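Local coordinates for hypothetical UPF0131 protein PH0828 (Pyrococcus horikoshii, PDB 1V30), which is a putative gamma-glutamylcyclotransferase, probably an acyltransferase, whose function has not been established, at residues 7-12 against 86-91. Sequence-based numbering, arbitrary orientation.
Sequences SVRIAV and VSTKFG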
loop_
_atom_site.group_PDB
_atom_site.type_symbol
_atom_site.label_atom_id
_atom_site.label_comp_id
_atom_site.label_asym_id
_atom_site.label_seq_id
_atom_site.Cartn_x
_atom_site.Cartn_y
_atom_site.Cartn_z
ATOM N N SER A 7 -1.030 -12.655 -14.896
ATOM C CA SER A 7 -1.038 -11.213 -14.516
ATOM C C SER A 7 -1.968 -10.975 -13.330
ATOM O O SER A 7 -3.130 -11.381 -13.349
ATOM C CB SER A 7 -1.487 -10.360 -15.706
ATOM O OG SER A 7 -1.511 -8.984 -15.372
ATOM N N VAL A 8 -1.449 -10.315 -12.300
ATOM C CA VAL A 8 -2.224 -10.022 -11.099
ATOM C C VAL A 8 -2.319 -8.516 -10.868
ATOM O O VAL A 8 -1.336 -7.792 -11.024
ATOM C CB VAL A 8 -1.580 -10.661 -9.843
ATOM C CG1 VAL A 8 -2.449 -10.406 -8.622
ATOM C CG2 VAL A 8 -1.386 -12.154 -10.058
ATOM N N ARG A 9 -3.506 -8.052 -10.493
ATOM C CA ARG A 9 -3.714 -6.635 -10.225
ATOM C C ARG A 9 -3.557 -6.416 -8.722
ATOM O O ARG A 9 -4.201 -7.101 -7.925
ATOM C CB ARG A 9 -5.119 -6.217 -10.673
ATOM C CG ARG A 9 -5.368 -4.718 -10.647
ATOM C CD ARG A 9 -6.741 -4.371 -11.216
ATOM N NE ARG A 9 -6.882 -4.790 -12.608
ATOM C CZ ARG A 9 -7.788 -5.660 -13.046
ATOM N NH1 ARG A 9 -8.654 -6.214 -12.206
ATOM N NH2 ARG A 9 -7.825 -5.981 -14.332
ATOM N N ILE A 10 -2.693 -5.479 -8.335
ATOM C CA ILE A 10 -2.479 -5.188 -6.920
ATOM C C ILE A 10 -2.680 -3.706 -6.616
ATOM O O ILE A 10 -2.508 -2.853 -7.494
ATOM C CB ILE A 10 -1.055 -5.601 -6.450
ATOM C CG1 ILE A 10 0.007 -4.771 -7.173
ATOM C CG2 ILE A 10 -0.830 -7.092 -6.708
ATOM C CD1 ILE A 10 1.425 -5.061 -6.717
ATOM N N ALA A 11 -3.052 -3.411 -5.373
ATOM C CA ALA A 11 -3.275 -2.044 -4.916
ATOM C C ALA A 11 -2.370 -1.848 -3.708
ATOM O O ALA A 11 -2.563 -2.483 -2.663
ATOM C CB ALA A 11 -4.730 -1.852 -4.524
ATOM N N VAL A 12 -1.376 -0.976 -3.855
ATOM C CA VAL A 12 -0.422 -0.729 -2.784
ATOM C C VAL A 12 -0.545 0.671 -2.195
ATOM O O VAL A 12 -0.678 1.664 -2.918
ATOM C CB VAL A 12 1.026 -1.001 -3.270
ATOM C CG1 VAL A 12 1.152 -2.468 -3.682
ATOM C CG2 VAL A 12 1.387 -0.090 -4.446
ATOM N N VAL A 86 -9.834 -6.051 -2.955
ATOM C CA VAL A 86 -10.508 -4.768 -2.865
ATOM C C VAL A 86 -10.960 -4.326 -4.247
ATOM O O VAL A 86 -10.405 -4.743 -5.266
ATOM C CB VAL A 86 -9.586 -3.663 -2.276
ATOM C CG1 VAL A 86 -9.175 -4.028 -0.862
ATOM C CG2 VAL A 86 -8.358 -3.473 -3.148
ATOM N N SER A 87 -11.985 -3.488 -4.285
ATOM C CA SER A 87 -12.475 -2.984 -5.558
ATOM C C SER A 87 -11.720 -1.704 -5.905
ATOM O O SER A 87 -11.422 -0.900 -5.023
ATOM C CB SER A 87 -13.971 -2.673 -5.471
ATOM O OG SER A 87 -14.734 -3.850 -5.282
ATOM N N THR A 88 -11.379 -1.540 -7.177
ATOM C CA THR A 88 -10.711 -0.327 -7.642
ATOM C C THR A 88 -11.402 0.038 -8.944
ATOM O O THR A 88 -12.112 -0.787 -9.525
ATOM C CB THR A 88 -9.207 -0.529 -7.939
ATOM O OG1 THR A 88 -9.038 -1.101 -9.241
ATOM C CG2 THR A 88 -8.571 -1.425 -6.891
ATOM N N LYS A 89 -11.198 1.262 -9.414
ATOM C CA LYS A 89 -11.835 1.679 -10.654
ATOM C C LYS A 89 -11.247 0.975 -11.870
ATOM O O LYS A 89 -11.737 1.140 -12.988
ATOM C CB LYS A 89 -11.739 3.196 -10.816
ATOM C CG LYS A 89 -10.338 3.750 -10.832
ATOM C CD LYS A 89 -10.405 5.263 -10.786
ATOM C CE LYS A 89 -9.032 5.884 -10.768
ATOM N NZ LYS A 89 -9.147 7.355 -10.600
ATOM N N PHE A 90 -10.202 0.183 -11.651
ATOM C CA PHE A 90 -9.573 -0.565 -12.734
ATOM C C PHE A 90 -9.951 -2.036 -12.618
ATOM O O PHE A 90 -9.507 -2.858 -13.417
ATOM C CB PHE A 90 -8.048 -0.451 -12.673
ATOM C CG PHE A 90 -7.547 0.955 -12.590
ATOM C CD1 PHE A 90 -7.131 1.485 -11.372
ATOM C CD2 PHE A 90 -7.496 1.754 -13.725
ATOM C CE1 PHE A 90 -6.668 2.795 -11.287
ATOM C CE2 PHE A 90 -7.036 3.067 -13.650
ATOM C CZ PHE A 90 -6.622 3.587 -12.427
ATOM N N GLY A 91 -10.769 -2.355 -11.621
ATOM C CA GLY A 91 -11.181 -3.730 -11.398
ATOM C C GLY A 91 -10.670 -4.246 -10.063
ATOM O O GLY A 91 -9.938 -3.551 -9.356
#
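Val86 meets Ala11 at the root of a beta hairpin, where strand 81-86 runs out into the connection that leads back to strand 93-98. Its CG2 lies 4.2 Å from Ala11 CB, a purely apolar touch between two buried residues of the gamma-glutamylcyclotransferase-like domain; Ala11 lies two residues before Tyr13, which by similarity helps bind substrate. Strand 8-12 also bonds through the backbone of Arg9 and Ala11 to Phe94, so the far arm of the hairpin pairs with this strand while the loop meets the face that carries Arg9 and Ala11. From Thr88 to Gly91 the chain makes a type I turn, closed by Gly91 N to Thr88 O. Thr88 OG1 braces it from within: it accepts from Phe90 N at 3.0 Å, an ST turn, and donates to Gly91 O at 2.6 Å, in the carbonyl plane on a lone pair. Phe90 then brings CB to within 4.4 Å of Arg9 CD, while its side chain also touches Leu32 and Val61. Arg9 reaches the turn with CG anti to its backbone N (chi1 -171°) and bends at chi3. The guanidinium lies with one face against the turn, Phe90 O sitting over its centre, 3.3 Å from CZ of Arg9. The backbone at Gly91 calls for glycine, since a CB would press on the carbonyl O of Phe90. Here Arg9 NH1, hydrogen-bonded onward to Lys92 O, passes 3.5 Å from Gly91 C.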